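Local coordinates for UDP-N-acetylglucosamine pyrophosphorylase (Entamoeba histolytica, PDB 3OC9), which probably catalyses the uridylyl transfer from UTP to N-acetyl-alpha-D-glucosamine 1-phosphate, giving UDP-N-acetyl-alpha-D-glucosamine and diphosphate, at residues A153-G159 / K307-F313; F161-K165 / L271-E276; H23-L28 / D195-I199; V10-N15 / S323-I327; P54-F58 / S67-M71. The contacts are given in a common frame with arbitrary orientation. Where two conformers were deposited one is given. Residues are numbered along the deposited sequence.

Interaction 1 (A153-G159 / K307-F313). Unlike the reference sequence in segment 307-313: Ile310 (reference Met).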
# COMPACT_ATOMS: atom_id res chain seq x y z
N ALA A 153 -6.95 -20.03 6.05
CA ALA A 153 -6.52 -18.62 6.00
C ALA A 153 -5.15 -18.45 5.32
O ALA A 153 -4.32 -19.35 5.37
CB ALA A 153 -6.50 -18.01 7.43
N PRO A 154 -4.90 -17.29 4.67
CA PRO A 154 -3.57 -17.02 4.11
C PRO A 154 -2.45 -17.05 5.17
O PRO A 154 -2.72 -16.82 6.36
CB PRO A 154 -3.71 -15.59 3.54
CG PRO A 154 -5.17 -15.32 3.45
CD PRO A 154 -5.80 -16.12 4.56
N ASN A 155 -1.22 -17.33 4.73
CA ASN A 155 -0.08 -17.47 5.65
C ASN A 155 0.52 -16.15 6.20
O ASN A 155 1.53 -16.19 6.91
CB ASN A 155 1.02 -18.37 5.06
CG ASN A 155 1.65 -17.80 3.77
OD1 ASN A 155 1.32 -16.70 3.33
ND2 ASN A 155 2.53 -18.58 3.15
N GLY A 156 -0.12 -15.01 5.89
CA GLY A 156 0.35 -13.67 6.35
C GLY A 156 1.04 -12.87 5.24
O GLY A 156 1.48 -13.46 4.23
N HIS A 157 1.14 -11.54 5.38
CA HIS A 157 1.77 -10.75 4.30
C HIS A 157 3.27 -11.04 4.08
O HIS A 157 3.82 -10.73 3.02
CB HIS A 157 1.49 -9.23 4.38
CG HIS A 157 1.67 -8.63 5.75
ND1 HIS A 157 2.74 -8.92 6.57
CD2 HIS A 157 0.91 -7.73 6.43
CE1 HIS A 157 2.64 -8.22 7.69
NE2 HIS A 157 1.53 -7.50 7.63
N GLY A 158 3.91 -11.64 5.08
CA GLY A 158 5.30 -12.13 4.95
C GLY A 158 5.46 -13.26 3.92
O GLY A 158 6.56 -13.52 3.45
N GLY A 159 4.36 -13.92 3.56
CA GLY A 159 4.38 -14.94 2.51
C GLY A 159 4.70 -14.42 1.10
O GLY A 159 4.93 -15.22 0.16
N LYS A 307 -4.66 -18.25 13.85
CA LYS A 307 -3.98 -18.25 12.54
C LYS A 307 -2.45 -18.08 12.73
O LYS A 307 -2.02 -17.07 13.25
CB LYS A 307 -4.47 -17.07 11.66
CG LYS A 307 -5.95 -17.08 11.25
CD LYS A 307 -6.32 -15.76 10.53
CE LYS A 307 -6.25 -14.58 11.49
NZ LYS A 307 -6.08 -13.29 10.76
N LYS A 308 -1.65 -19.07 12.31
CA LYS A 308 -0.17 -18.97 12.30
C LYS A 308 0.31 -18.13 11.11
O LYS A 308 0.13 -18.55 9.95
CB LYS A 308 0.44 -20.39 12.25
CG LYS A 308 1.96 -20.44 12.20
CD LYS A 308 2.49 -21.78 11.62
CE LYS A 308 2.20 -22.95 12.53
NZ LYS A 308 2.82 -24.22 12.01
N GLU A 309 0.93 -16.96 11.37
CA GLU A 309 1.31 -16.00 10.31
C GLU A 309 2.79 -15.58 10.32
O GLU A 309 3.46 -15.63 11.36
CB GLU A 309 0.43 -14.73 10.37
CG GLU A 309 -1.07 -14.95 10.11
CD GLU A 309 -1.90 -13.65 10.12
OE1 GLU A 309 -1.34 -12.57 10.39
OE2 GLU A 309 -3.13 -13.73 9.87
N ILE A 310 3.28 -15.14 9.15
CA ILE A 310 4.61 -14.49 9.04
C ILE A 310 4.39 -13.05 8.51
O ILE A 310 3.43 -12.80 7.74
CB ILE A 310 5.62 -15.30 8.15
CG1 ILE A 310 4.96 -15.74 6.83
CG2 ILE A 310 6.19 -16.56 8.93
CD1 ILE A 310 5.90 -16.43 5.80
N PHE A 311 5.25 -12.11 8.93
CA PHE A 311 5.07 -10.64 8.70
C PHE A 311 6.18 -10.07 7.77
O PHE A 311 7.36 -10.34 7.99
CB PHE A 311 5.12 -9.87 10.04
CG PHE A 311 3.94 -10.09 10.98
CD1 PHE A 311 2.77 -10.75 10.57
CD2 PHE A 311 3.99 -9.58 12.28
CE1 PHE A 311 1.68 -10.92 11.45
CE2 PHE A 311 2.91 -9.74 13.16
CZ PHE A 311 1.76 -10.41 12.74
N PHE A 312 5.82 -9.31 6.73
CA PHE A 312 6.82 -8.91 5.74
C PHE A 312 7.92 -8.03 6.34
O PHE A 312 9.08 -8.14 5.93
CB PHE A 312 6.19 -8.25 4.47
CG PHE A 312 5.76 -6.82 4.66
CD1 PHE A 312 6.71 -5.79 4.71
CD2 PHE A 312 4.41 -6.50 4.79
CE1 PHE A 312 6.31 -4.44 4.92
CE2 PHE A 312 4.00 -5.17 4.99
CZ PHE A 312 4.95 -4.14 5.06
N PHE A 313 7.57 -7.21 7.33
CA PHE A 313 8.56 -6.27 7.92
C PHE A 313 9.64 -6.92 8.77
O PHE A 313 10.67 -6.29 9.09
CB PHE A 313 7.87 -5.05 8.61
CG PHE A 313 6.78 -5.42 9.58
CD1 PHE A 313 5.44 -5.35 9.20
CD2 PHE A 313 7.09 -5.84 10.89
CE1 PHE A 313 4.41 -5.69 10.09
CE2 PHE A 313 6.06 -6.18 11.80
CZ PHE A 313 4.72 -6.12 11.40
O HOH W 1 -2.61 -18.79 8.61
O HOH W 2 -4.13 -14.80 7.48
O HOH W 3 2.47 -18.86 8.24
O HOH W 4 -0.28 -10.67 7.93
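Ala153, near the end of its strand, points its methyl at the aliphatic part of Lys307 (CB to CD 3.8 Å); the ammonium of that lysine bends back to Glu309, NZ to OE2 3.1 Å, in a salt bridge. At Pro154 the chains stand too far apart for direct pairing, and water 2 fills the space, donating to Pro154 O (2.7 Å) and Glu309 OE2 (2.8 Å). Asn155 O then takes a hydrogen bond from Ile310 N at 3.0 Å. Gly156, next in the glycine-rich run Asn155-Gly159, has backbone angles (104°/160°) that suit glycine, and a CB would also hit Ile310 O. A bound 1,2-ethanediol lies beside it, consistent with the nucleotide-sugar pocket that this loop probably borders, as in relatives. The ring of His157 accepts from the backbone, Phe312 N to ND1 3.1 Å, while the edge of the Phe312 ring meets its face with centroids 4.8 Å apart; Phe311 and Phe313 complete an aromatic cluster. Gly158 N donates to Ile310 O (2.9 Å); Gly158 CA lies 3.4 Å from Phe312 N, and a CB here would run into Ile310 C and Phe311 N. A turn closes with Gly159 N bonded to Gly156 O at 3.0 Å. Around the contact, strand 125-134 pairs with Ala153 and Asn155 through Leu133 and Gly131, strand 282-286 flanks Lys307, and Phe312 lies on strand 263-267.

Interaction 2 (F161-K165 / L271-E276)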
# COMPACT_ATOMS: atom_id res chain seq x y z
N PHE A 161 7.45 -12.99 -0.16
CA PHE A 161 8.77 -13.21 -0.76
C PHE A 161 8.96 -14.62 -1.37
O PHE A 161 9.41 -14.74 -2.52
CB PHE A 161 9.91 -12.78 0.20
CG PHE A 161 9.74 -11.36 0.74
CD1 PHE A 161 9.93 -10.24 -0.11
CD2 PHE A 161 9.41 -11.15 2.06
CE1 PHE A 161 9.76 -8.94 0.37
CE2 PHE A 161 9.24 -9.83 2.56
CZ PHE A 161 9.42 -8.72 1.70
N LYS A 162 8.55 -15.67 -0.63
CA LYS A 162 8.58 -17.05 -1.16
C LYS A 162 7.63 -17.22 -2.35
O LYS A 162 7.96 -17.90 -3.35
CB LYS A 162 8.27 -18.06 -0.04
CG LYS A 162 8.34 -19.54 -0.46
CD LYS A 162 9.74 -19.94 -0.91
CE LYS A 162 9.85 -21.45 -1.06
NZ LYS A 162 10.97 -21.87 -1.95
N ALA A 163 6.45 -16.60 -2.27
CA ALA A 163 5.46 -16.66 -3.37
C ALA A 163 5.95 -16.05 -4.70
O ALA A 163 5.65 -16.59 -5.78
CB ALA A 163 4.12 -16.02 -2.95
N LEU A 164 6.71 -14.95 -4.63
CA LEU A 164 7.33 -14.38 -5.84
C LEU A 164 8.31 -15.37 -6.51
O LEU A 164 8.31 -15.51 -7.75
CB LEU A 164 8.04 -13.03 -5.55
CG LEU A 164 7.19 -11.82 -5.13
CD1 LEU A 164 8.12 -10.68 -4.68
CD2 LEU A 164 6.25 -11.29 -6.24
N LYS A 165 9.14 -16.04 -5.72
CA LYS A 165 10.08 -17.05 -6.26
C LYS A 165 9.35 -18.26 -6.88
O LYS A 165 9.62 -18.64 -8.04
CB LYS A 165 11.10 -17.50 -5.20
CG LYS A 165 12.13 -18.50 -5.76
CD LYS A 165 13.12 -19.00 -4.69
CE LYS A 165 13.91 -20.21 -5.23
NZ LYS A 165 14.53 -21.00 -4.12
N LEU A 271 15.08 -8.66 -3.30
CA LEU A 271 13.97 -9.63 -3.34
C LEU A 271 14.49 -11.08 -3.51
O LEU A 271 13.95 -12.02 -2.92
CB LEU A 271 12.95 -9.29 -4.46
CG LEU A 271 12.12 -8.00 -4.29
CD1 LEU A 271 11.26 -7.77 -5.52
CD2 LEU A 271 11.25 -8.01 -3.02
N GLU A 272 15.56 -11.25 -4.30
CA GLU A 272 16.21 -12.58 -4.43
C GLU A 272 16.76 -13.11 -3.09
O GLU A 272 16.57 -14.31 -2.78
CB GLU A 272 17.26 -12.59 -5.57
CG GLU A 272 16.62 -12.42 -6.96
CD GLU A 272 17.62 -12.18 -8.10
OE1 GLU A 272 18.58 -11.39 -7.93
OE2 GLU A 272 17.42 -12.77 -9.19
N LYS A 273 17.40 -12.23 -2.30
CA LYS A 273 17.87 -12.60 -0.94
C LYS A 273 16.72 -12.90 0.01
O LYS A 273 16.75 -13.90 0.75
CB LYS A 273 18.77 -11.51 -0.32
CG LYS A 273 20.02 -11.18 -1.09
CD LYS A 273 20.91 -10.19 -0.30
CE LYS A 273 22.29 -10.01 -0.96
NZ LYS A 273 22.20 -9.52 -2.38
N ALA A 274 15.68 -12.06 -0.02
CA ALA A 274 14.53 -12.20 0.87
C ALA A 274 13.78 -13.54 0.71
O ALA A 274 13.27 -14.10 1.70
CB ALA A 274 13.56 -11.01 0.69
N ALA A 275 13.74 -14.05 -0.51
CA ALA A 275 13.04 -15.31 -0.82
C ALA A 275 13.64 -16.53 -0.09
O ALA A 275 12.93 -17.51 0.12
CB ALA A 275 12.98 -15.56 -2.34
N GLU A 276 14.90 -16.44 0.33
CA GLU A 276 15.61 -17.53 1.02
C GLU A 276 15.59 -17.42 2.56
O GLU A 276 16.05 -18.34 3.24
CB GLU A 276 17.06 -17.59 0.53
CG GLU A 276 17.20 -17.59 -1.00
CD GLU A 276 16.69 -18.88 -1.64
OE1 GLU A 276 16.88 -19.96 -1.03
OE2 GLU A 276 16.11 -18.83 -2.75
O HOH W 5 11.11 -12.21 -3.10
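A salt bridge spans the exposed side of this contact: the extended Lys165 brings NZ to 3.0 Å from Glu276 OE2. Deeper in, water 5 joins the two backbones, donating to Phe161 O (3.1 Å) and to Leu271 O (2.9 Å). Between these polar links Ala275 sits against the other helix, its CB 3.7 Å from Phe161 O and 3.9 Å from Lys165 CB; so small a residue lets the CA atoms of Phe161 and Ala275 come within 4.8 Å. The two short helices each follow a strand of the central mixed sheet, 149-154 and 263-267, so the contact is helix-helix packing within the alpha/beta fold. Phe161 is its main apolar element. Ala274 CB lies over the ring face in a CH-pi contact, 4.1 Å from the centroid, while Leu271 CD2 meets the ring edge at CE1 (3.8 Å). Farther out, Leu164 CD1 reaches Leu271 CD1 at 4.4 Å, and Leu170 of helix 169-176 touches both leucines.

Interaction 3 (H23-L28 / D195-I199). With SO4 (sulfate ion), chain B.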
# COMPACT_ATOMS: atom_id res chain seq x y z
N HIS A 23 15.89 13.96 -8.86
CA HIS A 23 15.34 12.64 -8.49
C HIS A 23 14.05 12.30 -9.26
O HIS A 23 13.90 11.17 -9.76
CB HIS A 23 15.07 12.52 -6.97
CG HIS A 23 16.30 12.65 -6.11
ND1 HIS A 23 16.39 13.55 -5.07
CD2 HIS A 23 17.48 11.98 -6.13
CE1 HIS A 23 17.58 13.45 -4.50
NE2 HIS A 23 18.26 12.50 -5.12
N TYR A 24 13.12 13.26 -9.34
CA TYR A 24 11.86 13.07 -10.10
C TYR A 24 12.12 12.66 -11.56
O TYR A 24 11.54 11.69 -12.06
CB TYR A 24 11.01 14.35 -10.02
CG TYR A 24 9.73 14.37 -10.85
CD1 TYR A 24 8.53 13.85 -10.35
CD2 TYR A 24 9.71 14.95 -12.12
CE1 TYR A 24 7.34 13.88 -11.10
CE2 TYR A 24 8.52 14.98 -12.88
CZ TYR A 24 7.35 14.44 -12.36
OH TYR A 24 6.18 14.47 -13.11
N TYR A 25 12.98 13.41 -12.26
CA TYR A 25 13.29 13.08 -13.67
C TYR A 25 14.07 11.77 -13.88
O TYR A 25 13.86 11.09 -14.89
CB TYR A 25 13.93 14.27 -14.42
CG TYR A 25 12.95 15.42 -14.59
CD1 TYR A 25 11.81 15.28 -15.38
CD2 TYR A 25 13.15 16.64 -13.94
CE1 TYR A 25 10.90 16.31 -15.52
CE2 TYR A 25 12.24 17.69 -14.07
CZ TYR A 25 11.11 17.51 -14.86
OH TYR A 25 10.20 18.54 -15.03
N ARG A 26 14.94 11.40 -12.94
CA ARG A 26 15.60 10.08 -13.00
C ARG A 26 14.57 8.94 -12.85
O ARG A 26 14.70 7.86 -13.47
CB ARG A 26 16.72 9.97 -11.95
CG ARG A 26 17.45 8.60 -11.87
CD ARG A 26 18.23 8.26 -13.14
NE ARG A 26 18.96 7.00 -12.98
CZ ARG A 26 19.46 6.28 -13.98
NH1 ARG A 26 19.31 6.69 -15.24
NH2 ARG A 26 20.10 5.14 -13.73
N GLY A 27 13.54 9.18 -12.02
CA GLY A 27 12.43 8.23 -11.87
C GLY A 27 11.66 8.03 -13.18
O GLY A 27 11.39 6.89 -13.58
N LEU A 28 11.30 9.13 -13.86
CA LEU A 28 10.64 9.04 -15.17
C LEU A 28 11.50 8.30 -16.22
O LEU A 28 10.97 7.52 -17.02
CB LEU A 28 10.21 10.44 -15.70
CG LEU A 28 9.06 11.20 -15.01
CD1 LEU A 28 8.74 12.52 -15.74
CD2 LEU A 28 7.78 10.36 -14.85
N ASP A 195 5.99 5.88 -7.56
CA ASP A 195 6.26 7.33 -7.40
C ASP A 195 7.63 7.68 -8.02
O ASP A 195 8.65 7.22 -7.50
CB ASP A 195 6.23 7.66 -5.88
CG ASP A 195 6.54 9.14 -5.56
OD1 ASP A 195 6.62 9.95 -6.50
OD2 ASP A 195 6.73 9.49 -4.35
N PRO A 196 7.68 8.49 -9.11
CA PRO A 196 9.00 8.80 -9.72
C PRO A 196 10.00 9.44 -8.73
O PRO A 196 11.22 9.19 -8.86
CB PRO A 196 8.67 9.76 -10.88
CG PRO A 196 7.20 9.74 -11.04
CD PRO A 196 6.55 9.10 -9.84
N ASN A 197 9.50 10.26 -7.80
CA ASN A 197 10.36 10.88 -6.74
C ASN A 197 11.12 9.81 -5.93
O ASN A 197 12.34 9.94 -5.66
CB ASN A 197 9.53 11.77 -5.77
CG ASN A 197 8.81 12.92 -6.48
OD1 ASN A 197 9.45 13.91 -6.87
ND2 ASN A 197 7.48 12.81 -6.63
N MET A 198 10.39 8.76 -5.56
CA MET A 198 10.94 7.66 -4.73
C MET A 198 11.89 6.73 -5.53
O MET A 198 12.96 6.31 -5.02
CB MET A 198 9.75 6.90 -4.08
CG MET A 198 10.09 5.69 -3.21
SD MET A 198 8.54 4.81 -2.77
CE MET A 198 9.15 3.89 -1.37
N ILE A 199 11.53 6.41 -6.78
CA ILE A 199 12.38 5.56 -7.66
C ILE A 199 13.75 6.26 -7.91
O ILE A 199 14.82 5.63 -7.79
CB ILE A 199 11.67 5.24 -9.03
CG1 ILE A 199 10.36 4.46 -8.81
CG2 ILE A 199 12.64 4.56 -10.07
CD1 ILE A 199 10.49 3.09 -8.15
S SO4 B . 21.26 4.57 -17.38
O1 SO4 B . 20.05 3.86 -16.96
O2 SO4 B . 22.31 4.41 -16.37
O3 SO4 B . 21.73 4.03 -18.66
O4 SO4 B . 20.96 5.99 -17.55
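A close helix-helix contact centred on a glycine brings helix 21-32 against the first turn of helix 196-204. Gly27 CA and Pro196 CA are 4.1 Å apart, and Gly27 CA makes a CA-H...O contact of 3.4 Å with Pro196 O. A CB on this residue would clash with that same oxygen, so glycine is what permits the approach. Pro196 has the most surface covered: its CG packs on Leu28 CD2 (3.9 Å) and its CB on Tyr24 CD1 (4.1 Å), with Leu79 of helix 68-87 also touching the ring. Ile199, one turn further on, puts CG2 4.1 Å from Gly27 CA. On the flank, Asn197 OD1 lies at the edge of the Tyr24 ring, 3.5 Å from Tyr24 CB. The incoming helix start is fixed by Asp195, the N-cap, whose OD1 accepts from Asn197 N (3.2 Å) and Asn197 ND2 (3.0 Å), while its OD2 forms a salt bridge with Lys212 on strand 209-215. On the outer side, Arg26 pairs with Asp203 and holds a sulfate, probably from the crystallisation liquor, with NH1 2.9 Å from its O4. Small-residue crossings of this kind, with a CA-H...O contact at the glycine, are a known way for helices to pack at backbone distance; here the carbonyl of Pro196, first residue of an Asp-capped helix, lies against the glycine.

Interaction 4 (V10-N15 / S323-I327)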
# COMPACT_ATOMS: atom_id res chain seq x y z
N VAL A 10 16.72 6.17 14.89
CA VAL A 10 16.90 6.12 13.42
C VAL A 10 16.77 7.55 12.85
O VAL A 10 15.77 8.22 13.14
CB VAL A 10 15.81 5.19 12.77
CG1 VAL A 10 15.89 5.22 11.23
CG2 VAL A 10 15.94 3.74 13.29
N ASP A 11 17.73 8.01 12.03
CA ASP A 11 17.65 9.33 11.36
C ASP A 11 16.80 9.28 10.06
O ASP A 11 16.90 8.32 9.28
CB ASP A 11 19.04 9.87 10.97
CG ASP A 11 19.99 10.01 12.16
OD1 ASP A 11 19.60 10.58 13.21
OD2 ASP A 11 21.14 9.54 12.03
N ILE A 12 16.00 10.33 9.84
CA ILE A 12 15.19 10.48 8.61
C ILE A 12 16.13 11.00 7.52
O ILE A 12 16.67 12.10 7.64
CB ILE A 12 13.98 11.47 8.83
CG1 ILE A 12 13.03 10.92 9.92
CG2 ILE A 12 13.23 11.79 7.48
CD1 ILE A 12 11.93 11.92 10.42
N THR A 13 16.38 10.19 6.48
CA THR A 13 17.38 10.53 5.45
C THR A 13 17.06 11.86 4.74
O THR A 13 17.97 12.66 4.46
CB THR A 13 17.58 9.36 4.42
OG1 THR A 13 17.55 8.08 5.11
CG2 THR A 13 18.92 9.50 3.71
N THR A 14 15.78 12.07 4.43
CA THR A 14 15.29 13.29 3.72
C THR A 14 15.44 14.63 4.51
O THR A 14 15.26 15.72 3.93
CB THR A 14 13.83 13.09 3.17
OG1 THR A 14 12.94 12.67 4.22
CG2 THR A 14 13.82 12.04 2.09
N ASN A 15 15.77 14.56 5.80
CA ASN A 15 16.10 15.78 6.58
C ASN A 15 17.41 16.45 6.09
O ASN A 15 17.53 17.69 6.11
CB ASN A 15 16.24 15.48 8.10
CG ASN A 15 14.89 15.36 8.83
OD1 ASN A 15 13.82 15.58 8.27
ND2 ASN A 15 14.96 14.98 10.11
N SER A 323 17.34 3.42 3.03
CA SER A 323 17.03 4.86 3.13
C SER A 323 15.61 5.09 3.72
O SER A 323 14.71 4.24 3.53
CB SER A 323 17.23 5.54 1.76
OG SER A 323 16.40 4.99 0.74
N ILE A 324 15.43 6.21 4.43
CA ILE A 324 14.16 6.57 5.10
C ILE A 324 13.60 7.88 4.49
O ILE A 324 14.26 8.93 4.54
CB ILE A 324 14.36 6.74 6.66
CG1 ILE A 324 15.12 5.54 7.26
CG2 ILE A 324 13.01 6.97 7.40
CD1 ILE A 324 14.48 4.16 6.97
N PHE A 325 12.40 7.80 3.91
CA PHE A 325 11.76 8.89 3.08
C PHE A 325 10.52 9.45 3.79
O PHE A 325 9.48 8.75 3.90
CB PHE A 325 11.41 8.23 1.71
CG PHE A 325 10.94 9.19 0.59
CD1 PHE A 325 9.73 9.88 0.68
CD2 PHE A 325 11.67 9.28 -0.61
CE1 PHE A 325 9.26 10.69 -0.39
CE2 PHE A 325 11.23 10.09 -1.68
CZ PHE A 325 10.02 10.80 -1.56
N GLU A 326 10.57 10.70 4.27
CA GLU A 326 9.37 11.30 4.94
C GLU A 326 8.26 11.74 3.96
O GLU A 326 8.55 12.46 2.99
CB GLU A 326 9.78 12.53 5.82
CG GLU A 326 8.57 13.14 6.61
CD GLU A 326 8.86 14.48 7.32
OE1 GLU A 326 9.99 15.03 7.21
OE2 GLU A 326 7.94 14.99 8.01
N ILE A 327 7.01 11.34 4.23
CA ILE A 327 5.83 11.87 3.49
C ILE A 327 4.92 12.73 4.39
O ILE A 327 4.92 12.57 5.61
CB ILE A 327 4.99 10.73 2.81
CG1 ILE A 327 4.45 9.75 3.88
CG2 ILE A 327 5.88 10.00 1.77
CD1 ILE A 327 3.19 8.94 3.45
O HOH W 6 12.33 14.89 5.90
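Ile324, with the largest area covered, Glu326 and Thr14 carry most of this contact, in which the N-terminal segment 10-15 lies along strand 322-326 of the central mixed sheet. Ser323 and Phe325 bond through their backbones to strand 209-215, whereas Ile324 and Glu326 offer theirs to the N-terminal chain. Ile324 N donates to Thr13 OG1 (2.9 Å), and its O accepts weak bonds from Thr13 N (3.1 Å) and Thr14 N (3.5 Å). The Ile324 side chain also packs under Val10, CG1 to CG1 4.1 Å. The next residue, Thr14, does the same as Thr13 for the amide two residues further along the strand: its OG1 accepts from Glu326 N at 3.1 Å, while CG2 rests 3.9 Å from Phe325 CA. Two threonine hydroxyls thus stand in for part of a strand partner. Glu326 lies with CB 3.9 Å from Ile12 CG2. Water 6 ties the three polar ends together, accepting from Thr14 OG1 (2.9 Å) and donating to Asn15 OD1 (2.9 Å) and Glu326 OE1 (2.7 Å).

Interaction 5 (P54-F58 / S67-M71)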
# COMPACT_ATOMS: atom_id res chain seq x y z
N PRO A 54 -13.43 -9.44 -2.45
CA PRO A 54 -12.10 -8.84 -2.21
C PRO A 54 -12.14 -7.30 -2.20
O PRO A 54 -12.83 -6.70 -3.02
CB PRO A 54 -11.26 -9.33 -3.40
CG PRO A 54 -11.96 -10.54 -3.89
CD PRO A 54 -13.42 -10.34 -3.62
N LYS A 55 -11.39 -6.69 -1.29
CA LYS A 55 -11.45 -5.24 -1.04
C LYS A 55 -11.22 -4.36 -2.28
O LYS A 55 -11.83 -3.30 -2.40
CB LYS A 55 -10.46 -4.89 0.10
CG LYS A 55 -10.36 -3.40 0.47
CD LYS A 55 -11.52 -2.95 1.35
CE LYS A 55 -11.12 -1.78 2.26
NZ LYS A 55 -10.35 -2.20 3.47
N GLY A 56 -10.35 -4.79 -3.20
CA GLY A 56 -10.09 -4.01 -4.42
C GLY A 56 -11.32 -3.75 -5.30
O GLY A 56 -11.34 -2.80 -6.10
N MET A 57 -12.33 -4.60 -5.16
CA MET A 57 -13.58 -4.49 -5.96
C MET A 57 -14.60 -3.47 -5.40
O MET A 57 -15.63 -3.20 -6.05
CB MET A 57 -14.22 -5.90 -6.12
CG MET A 57 -13.39 -6.84 -7.04
SD MET A 57 -13.86 -8.62 -7.00
CE MET A 57 -15.49 -8.57 -7.72
N PHE A 58 -14.32 -2.93 -4.21
CA PHE A 58 -15.22 -1.97 -3.51
C PHE A 58 -15.37 -0.66 -4.26
O PHE A 58 -14.37 -0.03 -4.60
CB PHE A 58 -14.75 -1.69 -2.07
CG PHE A 58 -15.71 -0.78 -1.29
CD1 PHE A 58 -15.49 0.60 -1.22
CD2 PHE A 58 -16.84 -1.31 -0.65
CE1 PHE A 58 -16.36 1.45 -0.50
CE2 PHE A 58 -17.74 -0.46 0.06
CZ PHE A 58 -17.48 0.92 0.14
N SER A 67 -14.16 1.90 -8.50
CA SER A 67 -13.58 0.93 -7.56
C SER A 67 -12.12 1.28 -7.21
O SER A 67 -11.47 2.03 -7.94
CB SER A 67 -13.61 -0.51 -8.11
OG SER A 67 -12.72 -0.68 -9.21
N ILE A 68 -11.63 0.70 -6.11
CA ILE A 68 -10.21 0.85 -5.70
C ILE A 68 -9.28 0.35 -6.82
O ILE A 68 -8.30 1.03 -7.19
CB ILE A 68 -9.93 0.14 -4.33
CG1 ILE A 68 -10.74 0.80 -3.18
CG2 ILE A 68 -8.43 0.10 -4.01
CD1 ILE A 68 -10.74 0.00 -1.86
N PHE A 69 -9.58 -0.83 -7.38
CA PHE A 69 -8.80 -1.38 -8.52
C PHE A 69 -8.79 -0.42 -9.74
O PHE A 69 -7.73 -0.28 -10.38
CB PHE A 69 -9.30 -2.77 -8.98
CG PHE A 69 -8.86 -3.96 -8.10
CD1 PHE A 69 -7.64 -3.98 -7.42
CD2 PHE A 69 -9.67 -5.10 -8.05
CE1 PHE A 69 -7.25 -5.11 -6.65
CE2 PHE A 69 -9.29 -6.24 -7.30
CZ PHE A 69 -8.08 -6.23 -6.59
N GLN A 70 -9.93 0.21 -10.06
CA GLN A 70 -9.99 1.20 -11.17
C GLN A 70 -9.10 2.45 -10.91
O GLN A 70 -8.44 2.92 -11.86
CB GLN A 70 -11.45 1.62 -11.50
CG GLN A 70 -11.54 2.66 -12.67
CD GLN A 70 -12.97 2.93 -13.18
OE1 GLN A 70 -13.95 2.33 -12.71
NE2 GLN A 70 -13.09 3.81 -14.18
N MET A 71 -9.09 2.98 -9.68
CA MET A 71 -8.20 4.10 -9.27
C MET A 71 -6.72 3.79 -9.57
O MET A 71 -5.98 4.59 -10.20
CB MET A 71 -8.32 4.39 -7.76
CG MET A 71 -9.73 4.45 -7.14
SD MET A 71 -10.29 6.10 -6.69
CE MET A 71 -10.88 6.67 -8.28
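This is a short-range contact between a loop and a helix N-terminus: the 3-10 turn at the end of the glycine-rich signature loop of the nucleotidyltransferase family receives the first amides of helix 68-87. Pro54 and Lys55 form the Pro-Lys pair that ends the signature, and the Lys55 ammonium is taken up by a salt bridge to Asp187. Two carbonyls of segment 54-58 supply acceptors for first-turn amides that have no intrahelical partner: Phe58 O for Ile68 N at 3.2 Å, and Gly56 O for Phe69 N at 2.9 Å. A third amide, Gln70 N, is taken by the N-cap, Ser67 OG, at 3.0 Å; that hydroxyl also bonds to Tyr111 of helix 105-114. Ile68 slips its CD1 to 3.5 Å from Lys55 O and 4.4 Å from Phe58 CB. Gly56 has no side chain to obstruct Phe69, where a CB would strike CZ, and its CA sits almost exactly above the ring centre, 3.5 Å from the centroid and 4° off the normal.

In the fold
Interaction 4 encloses the other four along the chain; interaction 5 closes first, interaction 2 is nested inside interaction 1, and interaction 3 crosses both. Interactions 1 and 4 reach the central mixed sheet, interaction 2 joins helices following its strands, and interaction 3 lies beside strand 209-215. Interactions 1 and 2 (centres about 14 Å apart) touch through Phe312 and Phe161, interactions 3 and 4 (centres about 16 Å apart) through Phe325 and Met198; the centre of interaction 5 is about 22 Å from that of interaction 1. Its signature loop and the glycine-rich loop of interaction 1 probably border the active-site cleft, whereas interactions 3 and 4 join residues 10-15 and 23-28 to later parts of the chain.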